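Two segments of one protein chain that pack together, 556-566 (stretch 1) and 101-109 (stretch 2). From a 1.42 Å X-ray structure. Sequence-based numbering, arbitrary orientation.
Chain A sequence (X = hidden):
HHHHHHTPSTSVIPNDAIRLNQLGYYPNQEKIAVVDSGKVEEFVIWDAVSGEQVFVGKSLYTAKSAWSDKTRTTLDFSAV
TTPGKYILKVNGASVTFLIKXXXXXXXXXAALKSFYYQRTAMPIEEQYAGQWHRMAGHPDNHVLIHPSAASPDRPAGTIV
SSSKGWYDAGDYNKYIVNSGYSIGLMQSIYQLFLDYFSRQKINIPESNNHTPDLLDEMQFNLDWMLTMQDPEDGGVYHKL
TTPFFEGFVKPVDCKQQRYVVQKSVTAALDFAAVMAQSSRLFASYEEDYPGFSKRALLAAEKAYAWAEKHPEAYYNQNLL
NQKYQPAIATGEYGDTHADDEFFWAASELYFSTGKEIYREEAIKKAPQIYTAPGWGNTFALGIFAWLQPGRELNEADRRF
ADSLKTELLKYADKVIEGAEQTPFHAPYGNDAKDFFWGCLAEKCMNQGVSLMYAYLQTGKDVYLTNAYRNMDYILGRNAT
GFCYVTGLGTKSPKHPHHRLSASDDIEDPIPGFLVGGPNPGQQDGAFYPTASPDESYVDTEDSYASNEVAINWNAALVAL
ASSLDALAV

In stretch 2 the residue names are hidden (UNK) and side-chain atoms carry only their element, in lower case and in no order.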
ATOM      1  N   ALA A 556       0.885  -0.281  -0.111  1.00 10.73           N
ATOM      2  CA  ALA A 556       2.195   0.370  -0.180  1.00 10.72           C
ATOM      3  C   ALA A 556       3.093  -0.085   0.954  1.00 10.11           C
ATOM      4  O   ALA A 556       4.279  -0.349   0.775  1.00 11.68           O
ATOM      5  CB  ALA A 556       2.040   1.880  -0.158  1.00 12.95           C
ATOM      6  N   LEU A 557       2.534  -0.131   2.157  1.00  9.96           N
ATOM      7  CA  LEU A 557       3.305  -0.615   3.308  1.00 10.47           C
ATOM      8  C   LEU A 557       3.738  -2.060   3.151  1.00 10.73           C
ATOM      9  O   LEU A 557       4.886  -2.391   3.422  1.00 11.20           O
ATOM     10  CB  LEU A 557       2.464  -0.457   4.572  1.00 12.01           C
ATOM     11  CG  LEU A 557       3.100  -0.907   5.879  1.00 12.06           C
ATOM     12  CD1 LEU A 557       4.374  -0.100   6.179  1.00 14.28           C
ATOM     13  CD2 LEU A 557       2.107  -0.815   7.023  1.00 12.06           C
ATOM     14  N   VAL A 558       2.843  -2.937   2.713  1.00 11.12           N
ATOM     15  CA  VAL A 558       3.241  -4.329   2.452  1.00 11.26           C
ATOM     16  C   VAL A 558       4.352  -4.376   1.411  1.00 10.22           C
ATOM     17  O   VAL A 558       5.342  -5.104   1.567  1.00 10.72           O
ATOM     18  CB  VAL A 558       2.038  -5.135   1.923  1.00 10.87           C
ATOM     19  CG1 VAL A 558       2.483  -6.463   1.303  1.00 11.62           C
ATOM     20  CG2 VAL A 558       1.012  -5.408   3.009  1.00 12.84           C
ATOM     21  N   ALA A 559       4.200  -3.579   0.355  1.00 10.53           N
ATOM     22  CA  ALA A 559       5.210  -3.543  -0.715  1.00 10.84           C
ATOM     23  C   ALA A 559       6.585  -3.155  -0.189  1.00 11.79           C
ATOM     24  O   ALA A 559       7.567  -3.868  -0.456  1.00 11.99           O
ATOM     25  CB  ALA A 559       4.796  -2.603  -1.833  1.00 11.30           C
ATOM     26  N   LEU A 560       6.672  -2.062   0.552  1.00 10.27           N
ATOM     27  CA  LEU A 560       7.995  -1.573   0.977  1.00 11.12           C
ATOM     28  C   LEU A 560       8.534  -2.402   2.137  1.00 11.31           C
ATOM     29  O   LEU A 560       9.696  -2.793   2.130  1.00 12.11           O
ATOM     30  CB  LEU A 560       7.997  -0.073   1.337  1.00 12.42           C
ATOM     31  CG  LEU A 560       9.423   0.466   1.487  1.00 11.69           C
ATOM     32  CD1 LEU A 560      10.316   0.245   0.238  1.00 14.13           C
ATOM     33  CD2 LEU A 560       9.357   1.928   1.859  1.00 14.18           C
ATOM     34  N   ALA A 561       7.718  -2.676   3.145  1.00 10.98           N
ATOM     35  CA  ALA A 561       8.230  -3.419   4.296  1.00  9.78           C
ATOM     36  C   ALA A 561       8.705  -4.826   3.910  1.00 11.83           C
ATOM     37  O   ALA A 561       9.722  -5.301   4.417  1.00 12.02           O
ATOM     38  CB  ALA A 561       7.196  -3.511   5.363  1.00 11.09           C
ATOM     39  N   SER A 562       7.942  -5.508   3.047  1.00 11.77           N
ATOM     40  CA  SER A 562       8.290  -6.872   2.667  1.00 11.45           C
ATOM     41  C   SER A 562       9.559  -6.873   1.870  1.00 11.39           C
ATOM     42  O   SER A 562      10.432  -7.708   2.113  1.00 13.00           O
ATOM     43  CB  SER A 562       7.209  -7.500   1.830  1.00 11.77           C
ATOM     44  OG  SER A 562       5.958  -7.503   2.523  1.00 11.86           O
ATOM     45  N   SER A 563       9.675  -5.980   0.893  1.00 11.59           N
ATOM     46  CA  SER A 563      10.880  -5.947   0.068  1.00 12.59           C
ATOM     47  C   SER A 563      12.125  -5.529   0.852  1.00 13.32           C
ATOM     48  O   SER A 563      13.188  -6.115   0.664  1.00 13.30           O
ATOM     49  CB  SER A 563      10.684  -5.076  -1.174  1.00 12.88           C
ATOM     50  OG  SER A 563      10.464  -3.720  -0.870  1.00 15.24           O
ATOM     51  N   LEU A 564      12.007  -4.558   1.753  1.00 13.45           N
ATOM     52  CA  LEU A 564      13.154  -4.159   2.571  1.00 12.72           C
ATOM     53  C   LEU A 564      13.577  -5.279   3.507  1.00 13.28           C
ATOM     54  O   LEU A 564      14.787  -5.486   3.739  1.00 14.58           O
ATOM     55  CB  LEU A 564      12.848  -2.887   3.367  1.00 10.82           C
ATOM     56  CG  LEU A 564      12.703  -1.597   2.575  1.00 12.19           C
ATOM     57  CD1 LEU A 564      12.430  -0.438   3.491  1.00 13.84           C
ATOM     58  CD2 LEU A 564      13.904  -1.304   1.659  1.00 14.46           C
ATOM     59  N   ASP A 565      12.628  -6.000   4.081  1.00 12.47           N
ATOM     60  CA  ASP A 565      12.963  -7.160   4.913  1.00 12.13           C
ATOM     61  C   ASP A 565      13.598  -8.288   4.080  1.00 15.82           C
ATOM     62  O   ASP A 565      14.646  -8.838   4.454  1.00 16.55           O
ATOM     63  CB  ASP A 565      11.739  -7.665   5.666  1.00 12.50           C
ATOM     64  CG  ASP A 565      12.080  -8.659   6.732  1.00 13.99           C
ATOM     65  OD1 ASP A 565      13.011  -8.389   7.553  1.00 15.43           O
ATOM     66  OD2 ASP A 565      11.409  -9.693   6.818  1.00 15.48           O
ATOM     67  N   ALA A 566      13.010  -8.623   2.941  1.00 13.56           N
ATOM     68  CA  ALA A 566      13.563  -9.671   2.079  1.00 14.20           C
ATOM     69  C   ALA A 566      14.980  -9.337   1.658  1.00 18.27           C
ATOM     70  O   ALA A 566      15.832 -10.239   1.619  1.00 19.69           O
ATOM     71  CB  ALA A 566      12.716  -9.852   0.888  1.00 15.83           C
ATOM     72  N   UNK A 101      18.489  -8.939  13.258  1.00 19.53           N
ATOM     73  CA  UNK A 101      17.956  -9.481  12.021  1.00 18.07           C
ATOM     74  C   UNK A 101      16.425  -9.402  11.996  1.00 17.92           C
ATOM     75  O   UNK A 101      15.757  -9.425  13.031  1.00 20.08           O
ATOM     76  o   UNK A 101      20.361 -12.196  11.927  1.00 39.43           O
ATOM     77  c   UNK A 101      18.376 -10.940  11.874  1.00 22.19           C
ATOM     78  o   UNK A 101      20.475 -10.164  11.087  1.00 25.50           O
ATOM     79  c   UNK A 101      19.845 -11.099  11.624  1.00 27.19           C
ATOM     80  N   UNK A 102      15.901  -9.296  10.777  1.00 19.83           N
ATOM     81  CA  UNK A 102      14.463  -9.385  10.508  1.00 17.67           C
ATOM     82  C   UNK A 102      13.667  -8.347  11.280  1.00 16.10           C
ATOM     83  O   UNK A 102      12.543  -8.605  11.703  1.00 16.58           O
ATOM     84  c   UNK A 102      13.959 -10.772  10.850  1.00 18.30           C
ATOM     85  o   UNK A 102      14.562 -11.738   9.997  1.00 22.95           O
ATOM     86  N   UNK A 103      14.238  -7.162  11.442  1.00 16.84           N
ATOM     87  CA  UNK A 103      13.594  -6.182  12.302  1.00 17.06           C
ATOM     88  C   UNK A 103      12.245  -5.701  11.730  1.00 15.93           C
ATOM     89  O   UNK A 103      11.333  -5.400  12.502  1.00 16.38           O
ATOM     90  c   UNK A 103      14.838  -4.162  11.502  1.00 19.15           C
ATOM     91  c   UNK A 103      14.568  -5.017  12.674  1.00 18.33           C
ATOM     92  c   UNK A 103      14.012  -4.209  13.845  1.00 19.64           C
ATOM     93  N   UNK A 104      12.106  -5.677  10.405  1.00 16.09           N
ATOM     94  CA  UNK A 104      10.839  -5.262   9.806  1.00 14.97           C
ATOM     95  C   UNK A 104       9.895  -6.431   9.515  1.00 13.83           C
ATOM     96  O   UNK A 104       8.836  -6.230   8.941  1.00 14.13           O
ATOM     97  c   UNK A 104      11.059  -4.457   8.517  1.00 14.01           C
ATOM     98  c   UNK A 104      12.095  -2.555   7.289  1.00 17.33           C
ATOM     99  c   UNK A 104      11.370  -2.249   9.653  1.00 17.70           C
ATOM    100  c   UNK A 104      11.940  -3.226   8.642  1.00 14.69           C
ATOM    101  N   UNK A 105      10.242  -7.653   9.884  1.00 14.93           N
ATOM    102  CA  UNK A 105       9.372  -8.776   9.589  1.00 14.40           C
ATOM    103  C   UNK A 105       8.015  -8.659  10.276  1.00 15.16           C
ATOM    104  O   UNK A 105       6.972  -8.904   9.629  1.00 13.88           O
ATOM    105  c   UNK A 105      10.080 -10.090   9.935  1.00 16.74           C
ATOM    106  o   UNK A 105       9.238 -11.204   9.691  1.00 21.72           O
ATOM    107  N   UNK A 106       7.971  -8.255  11.565  1.00 14.02           N
ATOM    108  CA  UNK A 106       6.637  -8.114  12.179  1.00 13.64           C
ATOM    109  C   UNK A 106       5.806  -7.030  11.510  1.00 13.74           C
ATOM    110  O   UNK A 106       4.591  -7.168  11.461  1.00 14.96           O
ATOM    111  c   UNK A 106       6.950  -7.768  13.636  1.00 13.45           C
ATOM    112  c   UNK A 106       8.329  -8.326  13.859  1.00 16.44           C
ATOM    113  c   UNK A 106       9.045  -8.121  12.565  1.00 16.12           C
ATOM    114  N   UNK A 107       6.446  -5.990  10.996  1.00 13.45           N
ATOM    115  CA  UNK A 107       5.754  -4.941  10.264  1.00 12.67           C
ATOM    116  C   UNK A 107       5.180  -5.480   8.941  1.00 13.49           C
ATOM    117  O   UNK A 107       4.010  -5.280   8.633  1.00 12.55           O
ATOM    118  c   UNK A 107       6.716  -3.776  10.020  1.00 12.26           C
ATOM    119  c   UNK A 107       7.270  -1.710   8.796  1.00 13.88           C
ATOM    120  c   UNK A 107       6.188  -2.641   9.140  1.00 12.61           C
ATOM    121  c   UNK A 107       5.073  -1.880   9.839  1.00 12.97           C
ATOM    122  N   UNK A 108       6.004  -6.186   8.175  1.00 12.66           N
ATOM    123  CA  UNK A 108       5.556  -6.732   6.908  1.00 12.82           C
ATOM    124  C   UNK A 108       4.379  -7.687   7.113  1.00 11.84           C
ATOM    125  O   UNK A 108       3.395  -7.632   6.381  1.00 11.92           O
ATOM    126  c   UNK A 108       6.696  -7.453   6.204  1.00 13.76           C
ATOM    127  N   UNK A 109       4.458  -8.520   8.136  1.00 12.35           N
ATOM    128  CA  UNK A 109       3.418  -9.489   8.426  1.00 12.83           C
ATOM    129  C   UNK A 109       2.152  -8.801   8.894  1.00 11.70           C
ATOM    130  O   UNK A 109       1.047  -9.134   8.444  1.00 13.54           O
ATOM    131  c   UNK A 109       3.886 -10.496   9.495  1.00 14.20           C
ATOM    132  o   UNK A 109       5.380 -12.312   9.811  1.00 19.79           O
ATOM    133  c   UNK A 109       4.966 -11.463   8.994  1.00 17.01           C
ATOM    134  o   UNK A 109       5.405 -11.369   7.841  1.00 15.19           O
TER
HETATM  135  O   HOH W   1      12.921 -11.795   7.818  1.00 23.08           O
HETATM  136  O   HOH W   2       3.865  -8.923   3.843  1.00 13.23           O

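Position 101 carries two carbons, the second bearing two oxygens, a short carboxylate. It stands exposed in the loop; its side chain stays out of contact with stretch 1, and stretch 1 covers none of its surface. It is Asp101.

Position 102 has one carbon and then one oxygen, the smallest hydroxyl side chain. Its CA lies 3.4 Å from Asp565 OD1, and a water links its oxygen to the same carboxylate. This is Ser102. Its phi/psi of 58/36 lies in the left-handed region, and a type I turn starts here and runs to position 105. Water 1 sits 2.7 Å from Ser102 OG and donates to Asp565 OD2 at 2.8 Å.

Position 103 shows three carbons, the first carrying the other two. A fork directly at CB, with no oxygen, makes this Val103. Its CA-to-CB bond points away from stretch 1, and though buried it gives almost no area to this contact.

At position 104 there are four carbons, forked at the second, and CB points toward the helix. One terminal methyl lies against Leu564. The fork one atom beyond CB identifies Leu104; the methyl is CD1, and with chi1 m and chi2 t, Leu104 CD1 is 4.0 Å from Leu564 CB. The backbone of Leu104 also faces Asp565, with N 4.0 Å from Asp565 OD1, too long for a direct bond.

Position 105 again has one carbon and one oxygen, and its CB lies 3.4 Å from Asp565 OD2. This is Ser105. Its N closes the turn on Ser102 O at 3.1 Å, and the helix begins here.

Position 106 has three carbons closing a ring onto the backbone N, which can only be Pro106. Exposed and pointing away, it sits in the first turn of the helix, where the lack of an NH costs little.

Position 107 has four carbons forked at the second, pointing toward stretch 1, with methyls near Leu557 and Ala561. It is Leu107: its CD1 is 4.1 Å from Leu557 CD1, and its CD2 is 3.9 Å from Ala561 CB.

Position 108 holds a single carbon. Its CA is 3.9 Å from Ala561 CB, its CB is 4.1 Å from the same atom, and that CB lies 3.8 Å from Ser562 OG. It is Ala108.

Position 109 repeats two carbons with two oxygens on the second. Asp109 starts away from stretch 1 and makes no contact with it.

The rule is small residues at the crossing, leucines around it and a carboxylate over the turn. The helices run roughly antiparallel, at 147°, and Ala561 CA lies 5.0 Å from Ala108 CA. Leu107 and Leu104 add apolar packing. Asp565, the most covered residue, packs against Ser102 and Ser105, its oxygens also hydrogen-bonded elsewhere in the structure. No direct hydrogen bond crosses; waters serve instead. Ser562 OG donates to Val558 O, 2.7 Å, and accepts from water 2 at 2.9 Å, which also donates to Ala108 O at 2.9 Å.

Stretch 2 101-109: DSVLSPLAD
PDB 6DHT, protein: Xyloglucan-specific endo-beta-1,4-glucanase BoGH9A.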